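Local atomic coordinates of putative alpha-ketoglutarate-dependent taurine dioxygenase (Burkholderia xenovorans, PDB entry 5HSX), a protein that probably acts as an iron- and 2-oxoglutarate-dependent dioxygenase of the TfdA/TauD family. Residues B[19-27]-B[49-57]; B[218-228]-B[240-248]. All coordinates share one frame; numbering follows the deposited sequence.

Contact 1. Residues B[19-27]-B[49-57]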
ATOM      1  N   SER B  19      22.665   6.403 -21.669  1.00 71.44           N
ATOM      2  CA  SER B  19      21.780   7.123 -20.762  1.00 64.99           C
ATOM      3  C   SER B  19      20.534   6.293 -20.459  1.00 58.76           C
ATOM      4  O   SER B  19      19.702   6.057 -21.337  1.00 61.24           O
ATOM      5  CB  SER B  19      21.391   8.478 -21.357  1.00 70.63           C
ATOM      6  OG  SER B  19      21.408   9.491 -20.365  1.00 73.46           O
ATOM      7  N   ILE B  20      20.414   5.854 -19.204  1.00 46.45           N
ATOM      8  CA  ILE B  20      19.302   4.992 -18.817  1.00 36.84           C
ATOM      9  C   ILE B  20      17.992   5.775 -18.842  1.00 41.55           C
ATOM     10  O   ILE B  20      17.962   7.010 -18.822  1.00 44.63           O
ATOM     11  CB  ILE B  20      19.547   4.378 -17.431  1.00 38.38           C
ATOM     12  CG1 ILE B  20      19.436   5.466 -16.356  1.00 39.72           C
ATOM     13  CG2 ILE B  20      20.913   3.701 -17.388  1.00 44.37           C
ATOM     14  CD1 ILE B  20      19.695   4.980 -14.944  1.00 36.44           C
ATOM     15  N   GLU B  21      16.890   5.034 -18.881  1.00 37.31           N
ATOM     16  CA  GLU B  21      15.552   5.605 -18.817  1.00 35.84           C
ATOM     17  C   GLU B  21      15.010   5.371 -17.411  1.00 32.72           C
ATOM     18  O   GLU B  21      14.967   4.227 -16.950  1.00 38.40           O
ATOM     19  CB  GLU B  21      14.647   4.968 -19.873  1.00 43.61           C
ATOM     20  CG  GLU B  21      13.202   5.440 -19.858  1.00 52.89           C
ATOM     21  CD  GLU B  21      12.324   4.648 -20.819  1.00 65.31           C
ATOM     22  OE1 GLU B  21      12.876   3.864 -21.622  1.00 68.73           O
ATOM     23  OE2 GLU B  21      11.085   4.805 -20.768  1.00 66.66           O
ATOM     24  N   VAL B  22      14.615   6.447 -16.729  1.00 29.25           N
ATOM     25  CA  VAL B  22      14.133   6.382 -15.349  1.00 29.21           C
ATOM     26  C   VAL B  22      12.670   6.803 -15.335  1.00 36.08           C
ATOM     27  O   VAL B  22      12.336   7.918 -15.757  1.00 35.93           O
ATOM     28  CB  VAL B  22      14.962   7.270 -14.407  1.00 28.65           C
ATOM     29  CG1 VAL B  22      14.416   7.175 -12.963  1.00 27.85           C
ATOM     30  CG2 VAL B  22      16.433   6.887 -14.469  1.00 31.51           C
ATOM     31  N   THR B  23      11.804   5.916 -14.844  1.00 28.44           N
ATOM     32  CA  THR B  23      10.356   6.139 -14.830  1.00 26.73           C
ATOM     33  C   THR B  23       9.870   6.104 -13.390  1.00 26.56           C
ATOM     34  O   THR B  23       9.689   5.013 -12.823  1.00 25.97           O
ATOM     35  CB  THR B  23       9.629   5.084 -15.664  1.00 27.17           C
ATOM     36  OG1 THR B  23      10.113   5.124 -17.013  1.00 34.56           O
ATOM     37  CG2 THR B  23       8.125   5.348 -15.677  1.00 33.10           C
ATOM     38  N   PRO B  24       9.633   7.253 -12.762  1.00 24.24           N
ATOM     39  CA  PRO B  24       9.198   7.253 -11.362  1.00 20.96           C
ATOM     40  C   PRO B  24       7.816   6.640 -11.198  1.00 24.47           C
ATOM     41  O   PRO B  24       6.976   6.665 -12.105  1.00 25.42           O
ATOM     42  CB  PRO B  24       9.191   8.741 -10.990  1.00 25.00           C
ATOM     43  CG  PRO B  24      10.069   9.401 -12.027  1.00 26.71           C
ATOM     44  CD  PRO B  24       9.855   8.614 -13.277  1.00 29.50           C
ATOM     45  N   LEU B  25       7.579   6.106 -10.003  1.00 22.53           N
ATOM     46  CA  LEU B  25       6.366   5.357  -9.724  1.00 22.00           C
ATOM     47  C   LEU B  25       5.461   5.996  -8.680  1.00 25.08           C
ATOM     48  O   LEU B  25       4.318   5.549  -8.527  1.00 24.56           O
ATOM     49  CB  LEU B  25       6.725   3.926  -9.286  1.00 21.70           C
ATOM     50  CG  LEU B  25       7.369   3.113 -10.408  1.00 25.51           C
ATOM     51  CD1 LEU B  25       7.999   1.819  -9.890  1.00 25.93           C
ATOM     52  CD2 LEU B  25       6.331   2.809 -11.484  1.00 28.48           C
ATOM     53  N   SER B  26       5.919   7.022  -7.971  1.00 21.17           N
ATOM     54  CA  SER B  26       5.081   7.769  -7.040  1.00 19.98           C
ATOM     55  C   SER B  26       5.738   9.125  -6.846  1.00 25.59           C
ATOM     56  O   SER B  26       6.789   9.400  -7.424  1.00 25.54           O
ATOM     57  CB  SER B  26       4.905   7.032  -5.708  1.00 22.70           C
ATOM     58  OG  SER B  26       6.084   7.117  -4.920  1.00 21.42           O
ATOM     59  N   ALA B  27       5.108   9.980  -6.035  1.00 22.92           N
ATOM     60  CA  ALA B  27       5.615  11.343  -5.887  1.00 23.50           C
ATOM     61  C   ALA B  27       7.060  11.347  -5.402  1.00 26.79           C
ATOM     62  O   ALA B  27       7.874  12.154  -5.867  1.00 26.98           O
ATOM     63  CB  ALA B  27       4.732  12.143  -4.930  1.00 28.58           C
ATOM     64  N   GLU B  49      24.762   6.337 -13.342  1.00 31.87           N
ATOM     65  CA  GLU B  49      23.377   6.763 -13.534  1.00 35.19           C
ATOM     66  C   GLU B  49      22.423   5.936 -12.689  1.00 34.01           C
ATOM     67  O   GLU B  49      21.470   6.478 -12.116  1.00 29.78           O
ATOM     68  CB  GLU B  49      22.984   6.669 -15.007  1.00 34.93           C
ATOM     69  CG  GLU B  49      23.632   7.736 -15.869  1.00 37.51           C
ATOM     70  CD  GLU B  49      23.369   7.535 -17.350  1.00 47.68           C
ATOM     71  OE1 GLU B  49      23.509   8.512 -18.116  1.00 57.26           O
ATOM     72  OE2 GLU B  49      23.032   6.403 -17.748  1.00 49.07           O
ATOM     73  N   ILE B  50      22.647   4.619 -12.626  1.00 27.03           N
ATOM     74  CA  ILE B  50      21.819   3.765 -11.776  1.00 27.18           C
ATOM     75  C   ILE B  50      21.972   4.170 -10.317  1.00 28.02           C
ATOM     76  O   ILE B  50      20.985   4.280  -9.577  1.00 23.35           O
ATOM     77  CB  ILE B  50      22.181   2.285 -11.997  1.00 28.07           C
ATOM     78  CG1 ILE B  50      21.808   1.855 -13.417  1.00 29.90           C
ATOM     79  CG2 ILE B  50      21.502   1.394 -10.961  1.00 23.26           C
ATOM     80  CD1 ILE B  50      22.301   0.465 -13.781  1.00 31.18           C
ATOM     81  N   ARG B  51      23.213   4.434  -9.890  1.00 27.10           N
ATOM     82  CA  ARG B  51      23.451   4.810  -8.500  1.00 26.57           C
ATOM     83  C   ARG B  51      22.746   6.114  -8.158  1.00 25.00           C
ATOM     84  O   ARG B  51      22.165   6.249  -7.076  1.00 24.30           O
ATOM     85  CB  ARG B  51      24.955   4.936  -8.220  1.00 26.88           C
ATOM     86  CG  ARG B  51      25.245   4.977  -6.720  1.00 25.77           C
ATOM     87  CD  ARG B  51      26.725   5.226  -6.361  1.00 28.40           C
ATOM     88  NE  ARG B  51      26.887   5.015  -4.925  1.00 26.54           N
ATOM     89  CZ  ARG B  51      27.260   3.863  -4.380  1.00 33.27           C
ATOM     90  NH1 ARG B  51      27.562   2.820  -5.156  1.00 29.38           N
ATOM     91  NH2 ARG B  51      27.332   3.749  -3.062  1.00 31.33           N
ATOM     92  N   ALA B  52      22.784   7.085  -9.072  1.00 24.78           N
ATOM     93  CA  ALA B  52      22.131   8.364  -8.819  1.00 23.14           C
ATOM     94  C   ALA B  52      20.617   8.208  -8.765  1.00 24.71           C
ATOM     95  O   ALA B  52      19.947   8.848  -7.945  1.00 25.14           O
ATOM     96  CB  ALA B  52      22.534   9.369  -9.897  1.00 28.00           C
ATOM     97  N   ALA B  53      20.059   7.375  -9.646  1.00 27.05           N
ATOM     98  CA  ALA B  53      18.624   7.113  -9.613  1.00 22.18           C
ATOM     99  C   ALA B  53      18.228   6.426  -8.314  1.00 25.99           C
ATOM    100  O   ALA B  53      17.172   6.720  -7.745  1.00 23.30           O
ATOM    101  CB  ALA B  53      18.225   6.261 -10.817  1.00 28.11           C
ATOM    102  N   LEU B  54      19.075   5.520  -7.826  1.00 22.42           N
ATOM    103  CA  LEU B  54      18.808   4.846  -6.559  1.00 23.51           C
ATOM    104  C   LEU B  54      18.828   5.831  -5.396  1.00 23.03           C
ATOM    105  O   LEU B  54      17.935   5.820  -4.544  1.00 22.86           O
ATOM    106  CB  LEU B  54      19.826   3.727  -6.342  1.00 20.22           C
ATOM    107  CG  LEU B  54      19.833   3.024  -4.983  1.00 24.39           C
ATOM    108  CD1 LEU B  54      18.549   2.205  -4.769  1.00 23.56           C
ATOM    109  CD2 LEU B  54      21.087   2.150  -4.865  1.00 25.94           C
ATOM    110  N   LEU B  55      19.847   6.690  -5.333  1.00 22.05           N
ATOM    111  CA  LEU B  55      19.886   7.669  -4.251  1.00 20.83           C
ATOM    112  C   LEU B  55      18.680   8.597  -4.304  1.00 22.32           C
ATOM    113  O   LEU B  55      18.145   8.988  -3.258  1.00 24.40           O
ATOM    114  CB  LEU B  55      21.186   8.477  -4.309  1.00 22.46           C
ATOM    115  CG  LEU B  55      22.477   7.692  -4.071  1.00 27.25           C
ATOM    116  CD1 LEU B  55      23.644   8.650  -3.938  1.00 27.15           C
ATOM    117  CD2 LEU B  55      22.366   6.791  -2.849  1.00 29.02           C
ATOM    118  N   LYS B  56      18.210   8.923  -5.508  1.00 21.29           N
ATOM    119  CA  LYS B  56      17.128   9.892  -5.648  1.00 23.00           C
ATOM    120  C   LYS B  56      15.759   9.278  -5.376  1.00 23.60           C
ATOM    121  O   LYS B  56      14.904   9.910  -4.740  1.00 23.49           O
ATOM    122  CB  LYS B  56      17.158  10.488  -7.053  1.00 25.41           C
ATOM    123  CG  LYS B  56      16.042  11.483  -7.332  1.00 28.58           C
ATOM    124  CD  LYS B  56      16.181  12.006  -8.756  1.00 31.99           C
ATOM    125  CE  LYS B  56      15.121  13.026  -9.104  1.00 31.95           C
ATOM    126  NZ  LYS B  56      15.333  13.482 -10.502  1.00 40.73           N
ATOM    127  N   TRP B  57      15.525   8.062  -5.854  1.00 21.60           N
ATOM    128  CA  TRP B  57      14.204   7.445  -5.771  1.00 18.84           C
ATOM    129  C   TRP B  57      14.106   6.361  -4.703  1.00 23.35           C
ATOM    130  O   TRP B  57      13.019   5.794  -4.515  1.00 19.71           O
ATOM    131  CB  TRP B  57      13.806   6.897  -7.153  1.00 19.13           C
ATOM    132  CG  TRP B  57      13.501   8.040  -8.097  1.00 22.12           C
ATOM    133  CD1 TRP B  57      14.277   8.502  -9.128  1.00 30.09           C
ATOM    134  CD2 TRP B  57      12.357   8.905  -8.036  1.00 23.90           C
ATOM    135  NE1 TRP B  57      13.665   9.584  -9.727  1.00 26.11           N
ATOM    136  CE2 TRP B  57      12.492   9.854  -9.071  1.00 27.22           C
ATOM    137  CE3 TRP B  57      11.221   8.953  -7.218  1.00 23.21           C
ATOM    138  CZ2 TRP B  57      11.539  10.852  -9.305  1.00 30.48           C
ATOM    139  CZ3 TRP B  57      10.271   9.940  -7.449  1.00 26.00           C
ATOM    140  CH2 TRP B  57      10.438  10.878  -8.487  1.00 26.27           C
TER
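With CG beside its backbone N and the rest of its chain extended, Glu-49 reaches out from the helix to the start of segment 19-27, while Ile-20 puts CG1 between its own N and carbonyl carbon (chi1 70°), from where the extended branch carries CD1 to the helix. The two side chains lie alongside each other, pointing opposite ways. Ile-20 CD1 ends 3.7 Å from Glu-49 CB and also touches the side chain of Ile-50. Beyond it, the carboxylate takes two hydrogen bonds, one on each oxygen: Ile-20 N gives its proton to Glu-49 OE2 at 3.0 Å, and Ser-19 OG gives one to Glu-49 OE1 at 3.2 Å, although Ser-19 is poorly ordered. Both donors stand out of the carboxylate plane, the amide by 46°.

Further along, Val-22 turns its two methyls to different partners, CG2 to Ala-53 CB at 4.1 Å and CG1 to the pyrrole part of Trp-57. Pro-24 lies over one face of that indole. Its CB stands 3.7 Å from the centroid of the six-membered ring, near the ring normal, in a CH-pi contact, and Pro-24 CG comes to 3.4 Å from Trp-57 CZ2. The opposite face carries Lys-56 CG from the same helix, and Ala-27 O meets the ring edge near its plane.

Strand 21-24, an outermost strand of the mixed sheet, runs nearly parallel to the helix, at 12°. Pro-24 also packs on Tyr-146 of the second subunit, which places this end of the contact at the dimer interface. The chemistry thus changes along segment 19-27: a carboxylate grips its first two residues through a backbone N-H and a hydroxyl, whereas apolar contact and one proline-indole CH-pi contact hold the rest.

Contact 2. Residues B[218-228]-B[240-248]. With EDO (1,2-ethanediol), chain P.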
ATOM      1  N   LEU B 218      14.326   9.011   9.004  1.00 17.06           N
ATOM      2  CA  LEU B 218      13.678   8.602  10.248  1.00 18.95           C
ATOM      3  C   LEU B 218      13.918   7.102  10.403  1.00 16.26           C
ATOM      4  O   LEU B 218      13.207   6.274   9.825  1.00 17.59           O
ATOM      5  CB  LEU B 218      12.192   8.971  10.217  1.00 20.03           C
ATOM      6  CG  LEU B 218      11.333   8.775  11.466  1.00 21.94           C
ATOM      7  CD1 LEU B 218      11.970   9.466  12.664  1.00 18.25           C
ATOM      8  CD2 LEU B 218       9.913   9.315  11.216  1.00 18.91           C
ATOM      9  N   TYR B 219      14.953   6.751  11.172  1.00 16.96           N
ATOM     10  CA  TYR B 219      15.576   5.424  11.116  1.00 13.46           C
ATOM     11  C   TYR B 219      14.927   4.501  12.147  1.00 16.38           C
ATOM     12  O   TYR B 219      15.556   4.033  13.091  1.00 20.54           O
ATOM     13  CB  TYR B 219      17.078   5.570  11.364  1.00 14.00           C
ATOM     14  CG  TYR B 219      17.958   4.438  10.876  1.00 15.88           C
ATOM     15  CD1 TYR B 219      18.044   4.138   9.525  1.00 15.44           C
ATOM     16  CD2 TYR B 219      18.740   3.707  11.766  1.00 22.51           C
ATOM     17  CE1 TYR B 219      18.874   3.114   9.063  1.00 20.18           C
ATOM     18  CE2 TYR B 219      19.570   2.682  11.317  1.00 21.81           C
ATOM     19  CZ  TYR B 219      19.635   2.393   9.964  1.00 21.95           C
ATOM     20  OH  TYR B 219      20.473   1.391   9.507  1.00 21.99           O
ATOM     21  N   VAL B 220      13.638   4.211  11.936  1.00 15.57           N
ATOM     22  CA  VAL B 220      12.813   3.642  12.998  1.00 15.88           C
ATOM     23  C   VAL B 220      12.437   2.182  12.744  1.00 19.22           C
ATOM     24  O   VAL B 220      11.576   1.654  13.455  1.00 17.32           O
ATOM     25  CB  VAL B 220      11.549   4.484  13.253  1.00 17.17           C
ATOM     26  CG1 VAL B 220      11.918   5.846  13.852  1.00 16.59           C
ATOM     27  CG2 VAL B 220      10.723   4.665  11.968  1.00 16.39           C
ATOM     28  N   SER B 221      13.074   1.513  11.767  1.00 16.20           N
ATOM     29  CA  SER B 221      13.038   0.061  11.520  1.00 15.62           C
ATOM     30  C   SER B 221      12.058  -0.705  12.418  1.00 18.66           C
ATOM     31  O   SER B 221      12.482  -1.312  13.416  1.00 17.33           O
ATOM     32  CB  SER B 221      14.455  -0.501  11.700  1.00 20.62           C
ATOM     33  OG  SER B 221      14.548  -1.818  11.191  1.00 21.26           O
ATOM     34  N   PRO B 222      10.751  -0.723  12.102  1.00 19.78           N
ATOM     35  CA  PRO B 222       9.764  -1.114  13.127  1.00 14.15           C
ATOM     36  C   PRO B 222       9.895  -2.545  13.640  1.00 18.89           C
ATOM     37  O   PRO B 222       9.575  -2.787  14.812  1.00 21.13           O
ATOM     38  CB  PRO B 222       8.410  -0.880  12.417  1.00 17.14           C
ATOM     39  CG  PRO B 222       8.722   0.287  11.484  1.00 17.21           C
ATOM     40  CD  PRO B 222      10.109  -0.049  10.956  1.00 19.01           C
ATOM     41  N   SER B 223      10.355  -3.498  12.830  1.00 17.62           N
ATOM     42  CA  SER B 223      10.468  -4.863  13.349  1.00 21.82           C
ATOM     43  C   SER B 223      11.570  -5.017  14.390  1.00 24.62           C
ATOM     44  O   SER B 223      11.503  -5.941  15.211  1.00 21.43           O
ATOM     45  CB  SER B 223      10.733  -5.859  12.221  1.00 24.47           C
ATOM     46  OG  SER B 223       9.629  -5.942  11.358  1.00 22.26           O
ATOM     47  N   PHE B 224      12.589  -4.160  14.370  1.00 20.78           N
ATOM     48  CA  PHE B 224      13.775  -4.365  15.196  1.00 18.94           C
ATOM     49  C   PHE B 224      13.974  -3.315  16.272  1.00 19.14           C
ATOM     50  O   PHE B 224      14.572  -3.627  17.309  1.00 18.07           O
ATOM     51  CB  PHE B 224      15.020  -4.426  14.309  1.00 22.35           C
ATOM     52  CG  PHE B 224      14.902  -5.451  13.227  1.00 25.95           C
ATOM     53  CD1 PHE B 224      14.347  -6.700  13.514  1.00 29.60           C
ATOM     54  CD2 PHE B 224      15.264  -5.159  11.921  1.00 23.26           C
ATOM     55  CE1 PHE B 224      14.190  -7.656  12.527  1.00 32.13           C
ATOM     56  CE2 PHE B 224      15.117  -6.111  10.920  1.00 27.30           C
ATOM     57  CZ  PHE B 224      14.575  -7.363  11.225  1.00 36.26           C
ATOM     58  N   LEU B 225      13.480  -2.095  16.065  1.00 17.13           N
ATOM     59  CA  LEU B 225      13.646  -1.045  17.067  1.00 20.01           C
ATOM     60  C   LEU B 225      12.708  -1.313  18.242  1.00 18.44           C
ATOM     61  O   LEU B 225      11.487  -1.414  18.068  1.00 18.27           O
ATOM     62  CB  LEU B 225      13.387   0.325  16.441  1.00 19.86           C
ATOM     63  CG  LEU B 225      13.323   1.550  17.359  1.00 15.44           C
ATOM     64  CD1 LEU B 225      14.615   1.711  18.227  1.00 16.50           C
ATOM     65  CD2 LEU B 225      13.063   2.813  16.524  1.00 15.81           C
ATOM     66  N   LYS B 226      13.279  -1.462  19.437  1.00 15.62           N
ATOM     67  CA  LYS B 226      12.520  -1.906  20.603  1.00 19.52           C
ATOM     68  C   LYS B 226      12.233  -0.805  21.604  1.00 19.75           C
ATOM     69  O   LYS B 226      11.171  -0.818  22.240  1.00 18.67           O
ATOM     70  CB  LYS B 226      13.275  -3.036  21.325  1.00 19.97           C
ATOM     71  CG  LYS B 226      13.635  -4.205  20.426  1.00 18.27           C
ATOM     72  CD  LYS B 226      12.412  -4.751  19.719  1.00 20.58           C
ATOM     73  CE  LYS B 226      12.754  -6.002  18.906  1.00 24.62           C
ATOM     74  NZ  LYS B 226      11.522  -6.500  18.222  1.00 22.43           N
ATOM     75  N   SER B 227      13.159   0.141  21.779  1.00 17.31           N
ATOM     76  CA  SER B 227      12.978   1.157  22.801  1.00 16.43           C
ATOM     77  C   SER B 227      13.822   2.380  22.465  1.00 20.77           C
ATOM     78  O   SER B 227      14.822   2.295  21.743  1.00 17.98           O
ATOM     79  CB  SER B 227      13.359   0.624  24.182  1.00 22.25           C
ATOM     80  OG  SER B 227      14.733   0.253  24.214  1.00 23.07           O
ATOM     81  N   ILE B 228      13.419   3.508  23.036  1.00 17.90           N
ATOM     82  CA  ILE B 228      14.148   4.768  22.923  1.00 16.11           C
ATOM     83  C   ILE B 228      14.970   4.945  24.191  1.00 18.55           C
ATOM     84  O   ILE B 228      14.439   4.823  25.301  1.00 17.76           O
ATOM     85  CB  ILE B 228      13.176   5.941  22.713  1.00 14.39           C
ATOM     86  CG1 ILE B 228      12.452   5.784  21.364  1.00 18.69           C
ATOM     87  CG2 ILE B 228      13.920   7.303  22.802  1.00 15.58           C
ATOM     88  CD1 ILE B 228      11.353   6.839  21.112  1.00 18.99           C
ATOM     89  N   LEU B 240       7.368   5.646  19.869  1.00 12.69           N
ATOM     90  CA  LEU B 240       7.588   4.706  18.771  1.00 13.84           C
ATOM     91  C   LEU B 240       6.313   4.471  17.965  1.00 14.14           C
ATOM     92  O   LEU B 240       6.357   4.469  16.729  1.00 16.21           O
ATOM     93  CB  LEU B 240       8.146   3.381  19.292  1.00 14.53           C
ATOM     94  CG  LEU B 240       9.585   3.477  19.800  1.00 16.99           C
ATOM     95  CD1 LEU B 240      10.020   2.110  20.299  1.00 17.64           C
ATOM     96  CD2 LEU B 240      10.514   3.951  18.692  1.00 16.91           C
ATOM     97  N   GLU B 241       5.166   4.283  18.636  1.00 14.51           N
ATOM     98  CA  GLU B 241       3.920   4.082  17.894  1.00 13.69           C
ATOM     99  C   GLU B 241       3.557   5.310  17.058  1.00 16.91           C
ATOM    100  O   GLU B 241       3.030   5.176  15.945  1.00 15.76           O
ATOM    101  CB  GLU B 241       2.784   3.687  18.852  1.00 14.20           C
ATOM    102  CG  GLU B 241       3.047   2.276  19.414  1.00 14.85           C
ATOM    103  CD  GLU B 241       1.932   1.713  20.266  1.00 24.79           C
ATOM    104  OE1 GLU B 241       0.906   2.394  20.465  1.00 26.33           O
ATOM    105  OE2 GLU B 241       2.111   0.580  20.752  1.00 25.02           O
ATOM    106  N   LEU B 242       3.845   6.511  17.567  1.00 13.43           N
ATOM    107  CA  LEU B 242       3.633   7.728  16.782  1.00 14.07           C
ATOM    108  C   LEU B 242       4.474   7.713  15.510  1.00 14.58           C
ATOM    109  O   LEU B 242       3.964   7.971  14.412  1.00 14.75           O
ATOM    110  CB  LEU B 242       3.976   8.955  17.632  1.00 13.23           C
ATOM    111  CG  LEU B 242       4.004  10.307  16.912  1.00 16.72           C
ATOM    112  CD1 LEU B 242       2.563  10.744  16.566  1.00 17.12           C
ATOM    113  CD2 LEU B 242       4.731  11.344  17.775  1.00 16.50           C
ATOM    114  N   LEU B 243       5.774   7.417  15.647  1.00 15.59           N
ATOM    115  CA  LEU B 243       6.675   7.440  14.493  1.00 12.29           C
ATOM    116  C   LEU B 243       6.400   6.281  13.541  1.00 17.62           C
ATOM    117  O   LEU B 243       6.501   6.444  12.320  1.00 14.78           O
ATOM    118  CB  LEU B 243       8.140   7.424  14.974  1.00 15.17           C
ATOM    119  CG  LEU B 243       8.542   8.578  15.891  1.00 15.37           C
ATOM    120  CD1 LEU B 243       9.964   8.368  16.431  1.00 17.36           C
ATOM    121  CD2 LEU B 243       8.481   9.921  15.144  1.00 13.48           C
ATOM    122  N   TRP B 244       6.019   5.119  14.074  1.00 16.08           N
ATOM    123  CA  TRP B 244       5.745   3.967  13.222  1.00 14.48           C
ATOM    124  C   TRP B 244       4.458   4.156  12.428  1.00 16.17           C
ATOM    125  O   TRP B 244       4.364   3.737  11.269  1.00 15.19           O
ATOM    126  CB  TRP B 244       5.654   2.702  14.072  1.00 14.79           C
ATOM    127  CG  TRP B 244       6.980   2.242  14.608  1.00 14.50           C
ATOM    128  CD1 TRP B 244       8.231   2.590  14.151  1.00 17.14           C
ATOM    129  CD2 TRP B 244       7.190   1.367  15.714  1.00 14.64           C
ATOM    130  NE1 TRP B 244       9.194   1.969  14.904  1.00 16.20           N
ATOM    131  CE2 TRP B 244       8.584   1.207  15.867  1.00 16.03           C
ATOM    132  CE3 TRP B 244       6.331   0.690  16.590  1.00 18.02           C
ATOM    133  CZ2 TRP B 244       9.141   0.388  16.855  1.00 19.55           C
ATOM    134  CZ3 TRP B 244       6.889  -0.133  17.576  1.00 22.04           C
ATOM    135  CH2 TRP B 244       8.282  -0.266  17.700  1.00 19.62           C
ATOM    136  N   GLU B 245       3.436   4.737  13.049  1.00 16.97           N
ATOM    137  CA  GLU B 245       2.234   5.089  12.301  1.00 20.61           C
ATOM    138  C   GLU B 245       2.564   6.101  11.205  1.00 19.52           C
ATOM    139  O   GLU B 245       2.093   5.991  10.063  1.00 17.52           O
ATOM    140  CB  GLU B 245       1.201   5.629  13.287  1.00 21.48           C
ATOM    141  CG  GLU B 245       0.084   6.462  12.739  1.00 31.35           C
ATOM    142  CD  GLU B 245      -0.850   6.910  13.854  1.00 27.21           C
ATOM    143  OE1 GLU B 245      -1.897   6.268  13.984  1.00 17.89           O
ATOM    144  OE2 GLU B 245      -0.515   7.854  14.634  1.00 18.36           O
ATOM    145  N   HIS B 246       3.409   7.071  11.535  1.00 14.27           N
ATOM    146  CA  HIS B 246       3.772   8.114  10.583  1.00 16.27           C
ATOM    147  C   HIS B 246       4.475   7.528   9.356  1.00 16.92           C
ATOM    148  O   HIS B 246       4.126   7.856   8.214  1.00 17.82           O
ATOM    149  CB  HIS B 246       4.650   9.140  11.308  1.00 15.05           C
ATOM    150  CG  HIS B 246       5.129  10.271  10.446  1.00 15.35           C
ATOM    151  ND1 HIS B 246       4.317  11.315  10.063  1.00 16.63           N
ATOM    152  CD2 HIS B 246       6.351  10.527   9.916  1.00 16.01           C
ATOM    153  CE1 HIS B 246       5.016  12.171   9.331  1.00 21.01           C
ATOM    154  NE2 HIS B 246       6.251  11.714   9.225  1.00 15.83           N
ATOM    155  N   VAL B 247       5.469   6.656   9.562  1.00 16.00           N
ATOM    156  CA  VAL B 247       6.285   6.200   8.435  1.00 16.00           C
ATOM    157  C   VAL B 247       5.536   5.261   7.514  1.00 18.16           C
ATOM    158  O   VAL B 247       6.010   4.999   6.405  1.00 19.03           O
ATOM    159  CB  VAL B 247       7.592   5.475   8.838  1.00 17.59           C
ATOM    160  CG1 VAL B 247       8.499   6.391   9.630  1.00 24.77           C
ATOM    161  CG2 VAL B 247       7.310   4.143   9.562  1.00 13.80           C
ATOM    162  N   THR B 248       4.392   4.734   7.943  1.00 15.30           N
ATOM    163  CA  THR B 248       3.610   3.862   7.092  1.00 17.61           C
ATOM    164  C   THR B 248       2.469   4.592   6.399  1.00 18.95           C
ATOM    165  O   THR B 248       1.619   3.936   5.786  1.00 20.78           O
ATOM    166  CB  THR B 248       3.080   2.650   7.892  1.00 19.30           C
ATOM    167  OG1 THR B 248       2.426   3.080   9.091  1.00 20.67           O
ATOM    168  CG2 THR B 248       4.238   1.734   8.273  1.00 19.90           C
TER
HETATM  169  C1  EDO P 404       4.638  -1.306  21.865  1.00 46.75           C
HETATM  170  O1  EDO P 404       4.162  -0.846  20.588  1.00 33.97           O
HETATM  171  C2  EDO P 404       6.153  -1.523  21.863  1.00 50.67           C
HETATM  172  O2  EDO P 404       6.859  -0.276  21.912  1.00 44.24           O
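The indole of Trp-244 has a neighbour on each face: Pro-222 lies across one, and Leu-240 O, a turn earlier in the same helix, stands 3.0 Å above the ring plane on the other, toward the rim. The pyrrolidine makes a CH-pi contact, its CB 3.8 Å from the centroid of the five-membered ring and only 8° off the normal. At the edge, Val-220 CG2 and Leu-225 O lie in the ring plane, the carbonyl oxygen 3.2 Å from Trp-244 CZ2. The imidazole of His-246 receives Leu-218 CD2 at its edge, and its NE2 is hydrogen-bonded to Ala-158 O.

Across the contact the one hydrogen bond runs from Trp-244 NE1 to Val-220 O, at 2.8 Å. It is bent, with an N-H...O angle of 140° and the oxygen 23° out of the indole plane.

On either side of the tryptophan the packing is aliphatic. Val-220 has CG2 wedged between its backbone N and carbonyl carbon, from where it meets Val-247 CG1 tip to tip at 3.7 Å; Leu-218 CD2 reaches the same methyl. At the other end Leu-240 CD2 touches both Leu-225 CD2, 3.5 Å away, and Ile-228 CG1, while Leu-240 CD1 rests against the backbone of Lys-226. Beside the indole, a 1,2-ethanediol molecule, probably from the crystallisation liquor, donates from O1 to Glu-241 OE2.

Helix 233-247 packs against the loop between strands 216-218 and 225-228; on that loop Pro-222 also touches Trp-122, next in sequence to His-123 of the sodium site. In this largely buried contact the indole N-H satisfies a carbonyl of that loop, and the proline lies over the indole face; elsewhere the cohesion is that of close-fitting aliphatic groups.

From the N terminus, the chain runs out of strand 21-24 through strand 31-34 and into helix 44-57, and contact 1 closes this loop by laying the helix along an outermost strand of the mixed sheet. The chain then passes through much of the fold, including two metal-site residues, His-123 and Asp-125, before contact 2 opens. That contact closes a shorter loop, bringing helix 233-247 back over strand 225-228 and the turn before it. The two loops stand in series, neither nesting nor crossing. The centres of contacts 1 and 2 lie about 27 Å apart, their nearest atoms about 12 Å apart. Contact 1 joins a helix to the mixed sheet's edge, contact 2 another to an antiparallel sheet.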